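Long-range contacts in putative diflavin flavoprotein A 3 (PDB 6H0C), which probably carries electrons from NADH to oxygen, reducing it to water, and is represented here by its flavodiiron core of metallo-hydrolase-type and flavodoxin-like domains: residues N40-S45 against Y225-G230; A176-D181 against T189-D194; G346-S351 against T373-F378. One frame throughout, in Å; residues are numbered along the deposited sequence.

Contact 1. Residues N40-S45 against Y225-G230; sequences NSYLIS and YAPSHG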
loop_
_atom_site.group_PDB
_atom_site.type_symbol
_atom_site.label_atom_id
_atom_site.label_comp_id
_atom_site.label_asym_id
_atom_site.label_seq_id
_atom_site.Cartn_x
_atom_site.Cartn_y
_atom_site.Cartn_z
ATOM N N ASN A 40 2.803 8.754 10.060
ATOM C CA ASN A 40 2.009 9.167 11.211
ATOM C C ASN A 40 1.629 8.023 12.158
ATOM O O ASN A 40 1.038 7.036 11.741
ATOM C CB ASN A 40 0.744 9.884 10.730
ATOM C CG ASN A 40 1.055 11.092 9.867
ATOM O OD1 ASN A 40 2.105 11.724 10.025
ATOM N ND2 ASN A 40 0.147 11.417 8.943
ATOM N N SER A 41 1.981 8.172 13.434
ATOM C CA SER A 41 1.553 7.257 14.492
ATOM C C SER A 41 0.589 7.977 15.423
ATOM O O SER A 41 0.712 9.181 15.627
ATOM C CB SER A 41 2.748 6.742 15.294
ATOM O OG SER A 41 3.822 6.371 14.446
ATOM N N TYR A 42 -0.355 7.246 16.003
ATOM C CA TYR A 42 -1.367 7.865 16.863
ATOM C C TYR A 42 -1.464 7.174 18.217
ATOM O O TYR A 42 -1.396 5.948 18.321
ATOM C CB TYR A 42 -2.733 7.855 16.172
ATOM C CG TYR A 42 -2.717 8.545 14.823
ATOM C CD1 TYR A 42 -2.416 7.832 13.662
ATOM C CD2 TYR A 42 -2.979 9.914 14.708
ATOM C CE1 TYR A 42 -2.390 8.453 12.422
ATOM C CE2 TYR A 42 -2.954 10.548 13.461
ATOM C CZ TYR A 42 -2.656 9.807 12.327
ATOM O OH TYR A 42 -2.634 10.411 11.091
ATOM N N LEU A 43 -1.617 7.977 19.260
ATOM C CA LEU A 43 -1.754 7.455 20.607
ATOM C C LEU A 43 -3.097 7.862 21.210
ATOM O O LEU A 43 -3.393 9.057 21.344
ATOM C CB LEU A 43 -0.608 7.952 21.480
ATOM C CG LEU A 43 -0.535 7.372 22.883
ATOM C CD1 LEU A 43 -0.202 5.897 22.815
ATOM C CD2 LEU A 43 0.510 8.125 23.672
ATOM N N ILE A 44 -3.924 6.869 21.523
ATOM C CA ILE A 44 -5.109 7.101 22.331
ATOM C C ILE A 44 -4.825 6.607 23.736
ATOM O O ILE A 44 -4.558 5.425 23.957
ATOM C CB ILE A 44 -6.358 6.390 21.796
ATOM C CG1 ILE A 44 -6.637 6.778 20.346
ATOM C CG2 ILE A 44 -7.570 6.739 22.658
ATOM C CD1 ILE A 44 -7.825 6.042 19.748
ATOM N N SER A 45 -4.877 7.520 24.690
ATOM C CA SER A 45 -4.565 7.167 26.056
ATOM C C SER A 45 -5.774 7.396 26.950
ATOM O O SER A 45 -5.996 8.499 27.435
ATOM C CB SER A 45 -3.371 7.975 26.542
ATOM O OG SER A 45 -2.942 7.498 27.800
ATOM N N TYR A 225 -10.066 12.418 8.873
ATOM C CA TYR A 225 -9.293 11.236 8.501
ATOM C C TYR A 225 -7.899 11.369 9.088
ATOM O O TYR A 225 -7.264 12.418 8.953
ATOM C CB TYR A 225 -9.176 11.073 6.986
ATOM C CG TYR A 225 -10.471 10.896 6.218
ATOM C CD1 TYR A 225 -11.586 10.279 6.786
ATOM C CD2 TYR A 225 -10.563 11.335 4.904
ATOM C CE1 TYR A 225 -12.757 10.116 6.050
ATOM C CE2 TYR A 225 -11.722 11.174 4.168
ATOM C CZ TYR A 225 -12.812 10.568 4.734
ATOM O OH TYR A 225 -13.947 10.429 3.958
ATOM N N ALA A 226 -7.421 10.313 9.736
ATOM C CA ALA A 226 -6.065 10.303 10.267
ATOM C C ALA A 226 -5.255 9.277 9.489
ATOM O O ALA A 226 -5.280 8.092 9.820
ATOM C CB ALA A 226 -6.071 9.980 11.744
ATOM N N PRO A 227 -4.550 9.726 8.436
ATOM C CA PRO A 227 -3.903 8.831 7.467
ATOM C C PRO A 227 -2.457 8.494 7.831
ATOM O O PRO A 227 -1.891 9.104 8.750
ATOM C CB PRO A 227 -3.953 9.646 6.176
ATOM C CG PRO A 227 -3.782 11.089 6.665
ATOM C CD PRO A 227 -4.379 11.148 8.071
ATOM N N SER A 228 -1.862 7.552 7.104
ATOM C CA SER A 228 -0.452 7.211 7.314
ATOM C C SER A 228 0.496 8.362 7.030
ATOM O O SER A 228 1.535 8.491 7.690
ATOM C CB SER A 228 -0.032 6.033 6.430
ATOM O OG SER A 228 -0.734 4.858 6.776
ATOM N N HIS A 229 0.156 9.170 6.026
ATOM C CA HIS A 229 1.107 10.124 5.451
ATOM C C HIS A 229 0.521 11.512 5.261
ATOM O O HIS A 229 -0.577 11.659 4.710
ATOM C CB HIS A 229 1.616 9.621 4.094
ATOM C CG HIS A 229 2.115 8.214 4.122
ATOM N ND1 HIS A 229 3.269 7.849 4.781
ATOM C CD2 HIS A 229 1.610 7.077 3.585
ATOM C CE1 HIS A 229 3.456 6.549 4.644
ATOM N NE2 HIS A 229 2.464 6.058 3.924
ATOM N N GLY A 230 1.260 12.526 5.701
ATOM C CA GLY A 230 0.885 13.906 5.451
ATOM C C GLY A 230 0.053 14.499 6.572
ATOM O O GLY A 230 -0.013 13.940 7.667
HETATM O O HOH W 1 2.307 5.570 9.352
#

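Contact 2. Residues A176-D181 against T189-D194; sequences AHVCGD and TIYQED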
loop_
_atom_site.group_PDB
_atom_site.type_symbol
_atom_site.label_atom_id
_atom_site.label_comp_id
_atom_site.label_asym_id
_atom_site.label_seq_id
_atom_site.Cartn_x
_atom_site.Cartn_y
_atom_site.Cartn_z
ATOM N N ALA A 176 -1.097 11.788 1.687
ATOM C CA ALA A 176 -0.303 12.506 0.710
ATOM C C ALA A 176 1.140 12.535 1.173
ATOM O O ALA A 176 1.408 12.744 2.353
ATOM C CB ALA A 176 -0.830 13.906 0.516
ATOM N N HIS A 177 2.061 12.299 0.245
ATOM C CA HIS A 177 3.476 12.302 0.575
ATOM C C HIS A 177 3.998 13.718 0.495
ATOM O O HIS A 177 4.511 14.153 -0.536
ATOM C CB HIS A 177 4.256 11.367 -0.353
ATOM C CG HIS A 177 4.072 9.920 -0.026
ATOM N ND1 HIS A 177 4.314 9.407 1.230
ATOM C CD2 HIS A 177 3.657 8.877 -0.786
ATOM C CE1 HIS A 177 4.070 8.108 1.230
ATOM N NE2 HIS A 177 3.665 7.763 0.020
ATOM N N VAL A 178 3.831 14.446 1.591
ATOM C CA VAL A 178 4.307 15.820 1.669
ATOM C C VAL A 178 4.657 16.188 3.111
ATOM O O VAL A 178 3.872 15.968 4.042
ATOM C CB VAL A 178 3.267 16.820 1.107
ATOM C CG1 VAL A 178 1.970 16.730 1.884
ATOM C CG2 VAL A 178 3.818 18.230 1.147
ATOM N N CYS A 179 5.856 16.735 3.281
ATOM C CA CYS A 179 6.338 17.138 4.585
ATOM C C CYS A 179 6.160 18.640 4.749
ATOM O O CYS A 179 6.642 19.429 3.941
ATOM C CB CYS A 179 7.805 16.747 4.757
ATOM S SG CYS A 179 8.447 17.074 6.402
ATOM N N GLY A 180 5.440 19.029 5.788
ATOM C CA GLY A 180 5.225 20.430 6.069
ATOM C C GLY A 180 5.085 20.608 7.563
ATOM O O GLY A 180 5.071 19.624 8.305
ATOM N N ASP A 181 4.979 21.859 8.003
ATOM C CA ASP A 181 4.849 22.163 9.424
ATOM C C ASP A 181 3.415 22.024 9.892
ATOM O O ASP A 181 3.170 21.772 11.068
ATOM C CB ASP A 181 5.355 23.572 9.724
ATOM C CG ASP A 181 6.865 23.674 9.661
ATOM O OD1 ASP A 181 7.552 22.679 10.003
ATOM O OD2 ASP A 181 7.360 24.754 9.266
ATOM N N THR A 189 -5.760 23.979 -2.249
ATOM C CA THR A 189 -4.897 23.964 -3.425
ATOM C C THR A 189 -3.459 23.487 -3.158
ATOM O O THR A 189 -2.890 22.758 -3.968
ATOM C CB THR A 189 -4.869 25.362 -4.077
ATOM O OG1 THR A 189 -6.133 25.598 -4.713
ATOM C CG2 THR A 189 -3.768 25.465 -5.114
ATOM N N ILE A 190 -2.876 23.867 -2.026
ATOM C CA ILE A 190 -1.499 23.459 -1.737
ATOM C C ILE A 190 -1.316 21.934 -1.677
ATOM O O ILE A 190 -0.214 21.441 -1.904
ATOM C CB ILE A 190 -0.985 24.057 -0.413
ATOM C CG1 ILE A 190 -1.918 23.701 0.733
ATOM C CG2 ILE A 190 -0.855 25.566 -0.514
ATOM C CD1 ILE A 190 -1.735 24.595 1.931
ATOM N N TYR A 191 -2.380 21.194 -1.371
ATOM C CA TYR A 191 -2.278 19.729 -1.268
ATOM C C TYR A 191 -2.893 18.977 -2.452
ATOM O O TYR A 191 -2.783 17.753 -2.526
ATOM C CB TYR A 191 -2.945 19.226 0.022
ATOM C CG TYR A 191 -2.343 19.778 1.291
ATOM C CD1 TYR A 191 -1.069 19.411 1.698
ATOM C CD2 TYR A 191 -3.055 20.654 2.085
ATOM C CE1 TYR A 191 -0.519 19.915 2.857
ATOM C CE2 TYR A 191 -2.515 21.162 3.246
ATOM C CZ TYR A 191 -1.250 20.791 3.628
ATOM O OH TYR A 191 -0.720 21.303 4.789
ATOM N N GLN A 192 -3.550 19.699 -3.360
ATOM C CA GLN A 192 -4.275 19.070 -4.464
ATOM C C GLN A 192 -3.384 18.139 -5.315
ATOM O O GLN A 192 -3.719 16.958 -5.510
ATOM C CB GLN A 192 -4.934 20.149 -5.345
ATOM C CG GLN A 192 -5.027 19.798 -6.838
ATOM C CD GLN A 192 -6.116 18.775 -7.161
ATOM O OE1 GLN A 192 -7.219 18.823 -6.608
ATOM N NE2 GLN A 192 -5.808 17.847 -8.067
ATOM N N GLU A 193 -2.255 18.652 -5.803
ATOM C CA GLU A 193 -1.386 17.851 -6.668
ATOM C C GLU A 193 -0.829 16.636 -5.936
ATOM O O GLU A 193 -0.808 15.533 -6.481
ATOM C CB GLU A 193 -0.228 18.681 -7.228
ATOM C CG GLU A 193 0.576 17.938 -8.305
ATOM C CD GLU A 193 1.914 18.606 -8.658
ATOM O OE1 GLU A 193 2.398 19.464 -7.878
ATOM O OE2 GLU A 193 2.484 18.257 -9.721
ATOM N N ASP A 194 -0.372 16.836 -4.705
ATOM C CA ASP A 194 0.126 15.722 -3.899
ATOM C C ASP A 194 -0.938 14.637 -3.684
ATOM O O ASP A 194 -0.655 13.438 -3.790
ATOM C CB ASP A 194 0.630 16.232 -2.554
ATOM C CG ASP A 194 1.822 17.146 -2.703
ATOM O OD1 ASP A 194 1.809 18.241 -2.102
ATOM O OD2 ASP A 194 2.763 16.768 -3.436
HETATM O O HOH W 2 1.705 12.488 -2.755
HETATM O O HOH W 3 3.751 14.343 -3.104
#

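Contact 3. Residues G346-S351 against T373-F378; sequences GSFGWS and TIRVKF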
loop_
_atom_site.group_PDB
_atom_site.type_symbol
_atom_site.label_atom_id
_atom_site.label_comp_id
_atom_site.label_asym_id
_atom_site.label_seq_id
_atom_site.Cartn_x
_atom_site.Cartn_y
_atom_site.Cartn_z
ATOM N N GLY A 346 11.069 -8.026 -13.859
ATOM C CA GLY A 346 11.506 -8.518 -12.570
ATOM C C GLY A 346 12.855 -7.986 -12.126
ATOM O O GLY A 346 13.596 -7.400 -12.914
ATOM N N SER A 347 13.157 -8.183 -10.848
ATOM C CA SER A 347 14.487 -7.926 -10.310
ATOM C C SER A 347 15.115 -9.253 -9.921
ATOM O O SER A 347 14.420 -10.260 -9.743
ATOM C CB SER A 347 14.437 -7.014 -9.090
ATOM O OG SER A 347 13.874 -7.708 -7.993
ATOM N N PHE A 348 16.431 -9.253 -9.770
ATOM C CA PHE A 348 17.116 -10.442 -9.294
ATOM C C PHE A 348 18.505 -10.106 -8.805
ATOM O O PHE A 348 19.042 -9.039 -9.114
ATOM C CB PHE A 348 17.185 -11.489 -10.393
ATOM C CG PHE A 348 17.819 -10.995 -11.647
ATOM C CD1 PHE A 348 19.140 -11.285 -11.928
ATOM C CD2 PHE A 348 17.095 -10.235 -12.549
ATOM C CE1 PHE A 348 19.726 -10.831 -13.089
ATOM C CE2 PHE A 348 17.677 -9.783 -13.715
ATOM C CZ PHE A 348 18.991 -10.082 -13.985
ATOM N N GLY A 349 19.075 -11.028 -8.035
ATOM C CA GLY A 349 20.427 -10.878 -7.551
ATOM C C GLY A 349 21.376 -11.220 -8.670
ATOM O O GLY A 349 21.697 -10.384 -9.517
ATOM N N TRP A 350 21.811 -12.467 -8.695
ATOM C CA TRP A 350 22.755 -12.880 -9.716
ATOM C C TRP A 350 22.127 -13.887 -10.677
ATOM O O TRP A 350 22.721 -14.241 -11.695
ATOM C CB TRP A 350 24.023 -13.448 -9.070
ATOM C CG TRP A 350 23.804 -14.295 -7.834
ATOM C CD1 TRP A 350 23.073 -15.448 -7.746
ATOM C CD2 TRP A 350 24.359 -14.074 -6.528
ATOM N NE1 TRP A 350 23.127 -15.947 -6.464
ATOM C CE2 TRP A 350 23.911 -15.123 -5.698
ATOM C CE3 TRP A 350 25.183 -13.087 -5.978
ATOM C CZ2 TRP A 350 24.263 -15.216 -4.351
ATOM C CZ3 TRP A 350 25.532 -13.181 -4.642
ATOM C CH2 TRP A 350 25.071 -14.239 -3.843
ATOM N N SER A 351 20.914 -14.329 -10.357
ATOM C CA SER A 351 20.183 -15.230 -11.238
ATOM C C SER A 351 18.770 -14.703 -11.488
ATOM O O SER A 351 18.061 -14.341 -10.547
ATOM C CB SER A 351 20.135 -16.639 -10.644
ATOM O OG SER A 351 19.227 -16.703 -9.558
ATOM N N THR A 373 11.180 -7.249 -22.478
ATOM C CA THR A 373 11.276 -7.804 -21.133
ATOM C C THR A 373 12.256 -7.019 -20.264
ATOM O O THR A 373 13.365 -6.706 -20.684
ATOM C CB THR A 373 11.691 -9.282 -21.175
ATOM O OG1 THR A 373 10.659 -10.040 -21.819
ATOM C CG2 THR A 373 11.905 -9.820 -19.767
ATOM N N ILE A 374 11.820 -6.686 -19.055
ATOM C CA ILE A 374 12.599 -5.850 -18.157
ATOM C C ILE A 374 13.343 -6.670 -17.112
ATOM O O ILE A 374 12.733 -7.408 -16.337
ATOM C CB ILE A 374 11.697 -4.836 -17.437
ATOM C CG1 ILE A 374 11.197 -3.784 -18.426
ATOM C CG2 ILE A 374 12.433 -4.180 -16.289
ATOM C CD1 ILE A 374 10.072 -2.939 -17.867
ATOM N N ARG A 375 14.664 -6.531 -17.098
ATOM C CA ARG A 375 15.507 -7.197 -16.117
ATOM C C ARG A 375 16.294 -6.168 -15.301
ATOM O O ARG A 375 17.161 -5.479 -15.830
ATOM C CB ARG A 375 16.457 -8.171 -16.812
ATOM C CG ARG A 375 15.744 -9.329 -17.500
ATOM C CD ARG A 375 16.710 -10.224 -18.266
ATOM N NE ARG A 375 16.065 -11.443 -18.747
ATOM C CZ ARG A 375 15.458 -11.553 -19.928
ATOM N NH1 ARG A 375 15.407 -10.514 -20.754
ATOM N NH2 ARG A 375 14.902 -12.704 -20.284
ATOM N N VAL A 376 15.977 -6.059 -14.015
ATOM C CA VAL A 376 16.652 -5.111 -13.133
ATOM C C VAL A 376 17.518 -5.819 -12.106
ATOM O O VAL A 376 16.999 -6.517 -11.230
ATOM C CB VAL A 376 15.649 -4.229 -12.379
ATOM C CG1 VAL A 376 16.391 -3.274 -11.447
ATOM C CG2 VAL A 376 14.773 -3.471 -13.363
ATOM N N LYS A 377 18.833 -5.624 -12.197
ATOM C CA LYS A 377 19.753 -6.266 -11.257
ATOM C C LYS A 377 19.974 -5.421 -9.988
ATOM O O LYS A 377 20.358 -4.249 -10.054
ATOM C CB LYS A 377 21.090 -6.569 -11.939
ATOM C CG LYS A 377 21.681 -7.939 -11.568
ATOM C CD LYS A 377 23.029 -8.157 -12.262
ATOM C CE LYS A 377 23.677 -9.475 -11.879
ATOM N NZ LYS A 377 25.029 -9.608 -12.501
ATOM N N PHE A 378 19.714 -6.050 -8.841
ATOM C CA PHE A 378 19.748 -5.414 -7.520
ATOM C C PHE A 378 18.811 -4.204 -7.433
ATOM O O PHE A 378 17.834 -4.112 -8.174
ATOM C CB PHE A 378 21.177 -5.008 -7.141
ATOM C CG PHE A 378 21.421 -4.967 -5.648
ATOM C CD1 PHE A 378 20.580 -5.651 -4.777
ATOM C CD2 PHE A 378 22.472 -4.230 -5.117
ATOM C CE1 PHE A 378 20.793 -5.614 -3.408
ATOM C CE2 PHE A 378 22.689 -4.188 -3.748
ATOM C CZ PHE A 378 21.849 -4.882 -2.893
#

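Contact 1. Residues N40-S45 against Y225-G230
Asn40 and Tyr42 converge on the carbonyl oxygen of Pro227, where the contact is tight. The Asn40 amide spends one N-H on Gly230 O (ND2 to O, 2.8 Å) and the other on Pro227 O (ND2 to O, 3.1 Å), both acceptors lying close to the amide plane; Thr38 takes up its OD1. Pro227 O is gripped twice: ND2 arrives from above its carbonyl plane, whereas Tyr42 OH donates from only 18° off it, at 2.8 Å. The backbone joins in, Asn40 N holding Ser228 O at 2.7 Å. With CG anti to its own carbonyl carbon (chi1 -57°), the tyrosine ring reaches across and sets CZ 3.5 Å from Ala226 CB, a methyl small enough to let the ring close in. The contact bridges the two sheets of the metallo-beta-lactamase-type sandwich through strands 225-227 and 40-45, whose directions differ by 124°. Asparagine suits this spot because it can serve two backbone carbonyls at once, and Gly230 because its backbone angles would jam a side chain against the preceding carbonyl. The looser side is that of water 1, which donates to Asn40 O at 3.1 Å and only weakly to Ser228 O.

Contact 2. Residues A176-D181 against T189-D194
The loop leaving strand 167-171 of the metallo-hydrolase domain runs along helix 189-202 here, with Ala176 and Val178 facing Tyr191 and Asp194 and His177 between them contributing its backbone. An inverse gamma turn centred on His177, closed by a weak bond from Val178 N to Ala176 O, lets Ala176 and Val178 both point at the helix. Ala176 CB rests against Asp194 CB at 4.1 Å, a small methyl that allows close approach. Val178 spreads its branches over two partners: CG1, in the crowded position between backbone N and carbonyl carbon (chi1 60°), meets the edge of the Tyr191 ring at CD1, 4.1 Å away, while CB and CG2 lie across the Asp194 carboxylate, the side chains at about a right angle and CB 3.8 Å from OD1. A branched aliphatic residue is well suited to filling both places at once.

The polar groups are joined through water. Water 2 accepts from His177 N at 3.0 Å and donates to Asp194 O at 2.7 Å; water 3 donates to His177 O at 2.7 Å and to Asp194 OD2 at 2.6 Å. The carboxylate's other oxygen, OD1, forms a salt bridge with Arg35, which would favour the charged form of this buried aspartate. The His177 ring turns elsewhere, with NE2 bonded to Glu30 and ND1 to Thr37, among the rings of Tyr31, Tyr198 and His229. Helix 189-202 thus packs against the loop, while Ala176 pairs by its backbone with His229, downstream of strand 224-227.

Contact 3. Residues G346-S351 against T373-F378
Backbone bonds tie Gly346 and Phe348 to strand 374-377 in parallel register, with Ser347 beside Val376. Gly346 N reaches Ile374 O only weakly, Val376 N donates to Gly346 O at 2.9 Å, and Phe348 N to Val376 O at 3.2 Å. Beyond the paired residues, Phe378 N still finds Phe348 O at 3.1 Å, almost straight (176°). CH-to-oxygen approaches add to the ladder: Ser347 CA lies 3.0 Å from Val376 O, and the extended Lys377 brings CE to 3.2 Å from Gly349 O.

Apolar contacts fall on the face of the sheet carrying Phe348. Its ring, with CG between backbone N and carbonyl carbon (chi1 55°), reaches the neighbouring strand with its rim: Arg375 CB lies at the edge, 3.7 Å from CE2, and Lys377 CG is 3.8 Å from CE1. On the other face Val376 and Ser347 turn toward helix 268-281.

Charge is handled outside the pair: Arg375 NH2 forms salt bridges with Asp356 and Glu359 of helix 353-364, the connection in this beta-alpha-beta unit. This edge of the five-stranded parallel flavodoxin-like sheet thus rests mainly on backbone bonds, while long side chains lend aliphatic stems to Phe348 and Arg375 gives its charge to the helix.

Contacts 1 and 2 are buried in the metallo-hydrolase domain and touch each other, the ring of His229 packing on that of His177 and His229 O probably accepting from Ala176 N; contact 2 falls, in sequence, between the two segments of contact 1. Contact 3 is only partly buried and belongs to the flavodoxin-like domain, its centre about 36 Å from that of contact 1 and across the middle of the chain. The chemistry follows the setting: mostly side-chain bonds to backbone carbonyls where two sheets meet, water bridges and a small apolar patch between loop and helix, and regular parallel backbone pairing at the edge of a sheet.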